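PDB 4O8S: putative from Helicobacter pylori, which belongs to the nucleotidyltransferase superfamily and probably transfers nucleotides, as in the AbiEii toxins of type IV toxin-antitoxin systems. Local coordinates for residues S62-P65 against N66-L70. Sequence-based numbering, arbitrary orientation.
Sequences SAIP and NGIIL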
loop_
_atom_site.group_PDB
_atom_site.type_symbol
_atom_site.label_atom_id
_atom_site.label_comp_id
_atom_site.label_asym_id
_atom_site.label_seq_id
_atom_site.Cartn_x
_atom_site.Cartn_y
_atom_site.Cartn_z
ATOM N N SER A 62 -17.301 0.366 -16.919
ATOM C CA SER A 62 -18.544 -0.113 -16.323
ATOM C C SER A 62 -18.561 0.102 -14.799
ATOM O O SER A 62 -19.595 -0.082 -14.152
ATOM C CB SER A 62 -18.798 -1.585 -16.684
ATOM O OG SER A 62 -18.084 -2.460 -15.828
ATOM N N ALA A 63 -17.420 0.498 -14.230
ATOM C CA ALA A 63 -17.351 0.768 -12.792
ATOM C C ALA A 63 -17.676 2.220 -12.447
ATOM O O ALA A 63 -18.068 2.513 -11.314
ATOM C CB ALA A 63 -15.985 0.394 -12.239
ATOM N N ILE A 64 -17.480 3.129 -13.405
ATOM C CA ILE A 64 -17.682 4.560 -13.159
ATOM C C ILE A 64 -18.988 4.836 -12.409
ATOM O O ILE A 64 -20.068 4.481 -12.891
ATOM C CB ILE A 64 -17.686 5.385 -14.467
ATOM C CG1 ILE A 64 -16.422 5.103 -15.284
ATOM C CG2 ILE A 64 -17.779 6.868 -14.146
ATOM C CD1 ILE A 64 -15.120 5.387 -14.533
ATOM N N PRO A 65 -18.880 5.440 -11.210
ATOM C CA PRO A 65 -20.028 5.727 -10.344
ATOM C C PRO A 65 -20.642 7.079 -10.675
ATOM O O PRO A 65 -19.999 7.918 -11.311
ATOM C CB PRO A 65 -19.398 5.781 -8.950
ATOM C CG PRO A 65 -18.008 6.365 -9.220
ATOM C CD PRO A 65 -17.598 5.811 -10.576
ATOM N N ASN A 66 -21.879 7.287 -10.243
ATOM C CA ASN A 66 -22.568 8.538 -10.507
ATOM C C ASN A 66 -21.846 9.705 -9.843
ATOM O O ASN A 66 -21.355 9.578 -8.726
ATOM C CB ASN A 66 -24.017 8.441 -10.034
ATOM C CG ASN A 66 -24.873 9.597 -10.524
ATOM O OD1 ASN A 66 -25.450 10.336 -9.723
ATOM N ND2 ASN A 66 -24.958 9.758 -11.843
ATOM N N GLY A 67 -21.755 10.833 -10.540
ATOM C CA GLY A 67 -21.037 11.974 -10.002
ATOM C C GLY A 67 -19.629 12.108 -10.554
ATOM O O GLY A 67 -18.967 13.127 -10.333
ATOM N N ILE A 68 -19.168 11.077 -11.262
ATOM C CA ILE A 68 -17.845 11.101 -11.893
ATOM C C ILE A 68 -18.003 11.022 -13.405
ATOM O O ILE A 68 -18.804 10.223 -13.904
ATOM C CB ILE A 68 -16.960 9.901 -11.440
ATOM C CG1 ILE A 68 -16.846 9.848 -9.909
ATOM C CG2 ILE A 68 -15.575 9.976 -12.101
ATOM C CD1 ILE A 68 -16.028 10.998 -9.313
ATOM N N ILE A 69 -17.254 11.846 -14.135
ATOM C CA ILE A 69 -17.239 11.756 -15.595
ATOM C C ILE A 69 -15.923 11.176 -16.078
ATOM O O ILE A 69 -14.859 11.724 -15.779
ATOM C CB ILE A 69 -17.409 13.127 -16.280
ATOM C CG1 ILE A 69 -18.784 13.725 -15.968
ATOM C CG2 ILE A 69 -17.231 12.988 -17.798
ATOM C CD1 ILE A 69 -18.810 14.600 -14.731
ATOM N N LEU A 70 -15.995 10.076 -16.823
ATOM C CA LEU A 70 -14.805 9.501 -17.440
ATOM C C LEU A 70 -14.471 10.224 -18.734
ATOM O O LEU A 70 -15.188 10.101 -19.736
ATOM C CB LEU A 70 -15.006 8.016 -17.715
ATOM C CG LEU A 70 -13.813 7.284 -18.338
ATOM C CD1 LEU A 70 -12.522 7.522 -17.542
ATOM C CD2 LEU A 70 -14.126 5.797 -18.443
#
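I64 and L70 meet where the chain, having just left helix 56-63, doubles back as a strand, and their side chains cross at about a right angle. The branch of I64 that touches L70 is its CG1-CD1 arm: CG1 lies 4.0 Å from CD2 of L70 and about as far from its CB. The other branch, CG2, stands anti to the backbone N (CG1 has chi1 -53°) and points at the start of the strand instead, coming within 3.5 Å of the carbonyl O of I68 and 4.1 Å of I68 CB. One isoleucine thus serves two strand residues, one with each branch. P65 adds the CG corner of its ring, 3.7 Å from I68 CG1, the two side chains meeting at a slant. Beside these contacts the backbone closes a type II beta turn from P65 to I68, with N66 second and G67 third: I68 N donates to P65 O at 3.3 Å, with 150° at the hydrogen. G67, at phi 99°, sits where a side chain would press against the carbonyl O of N66. K11 of helix 4-19 holds that same oxygen by a hydrogen bond, while L12 packs on I64 and Y89 of strand 82-91 on I68. Such a turn, with glycine at its third position, here forms the helix-to-strand connection that leads the chain into strand 68-75 of the mixed sheet of this nucleotidyltransferase-superfamily fold.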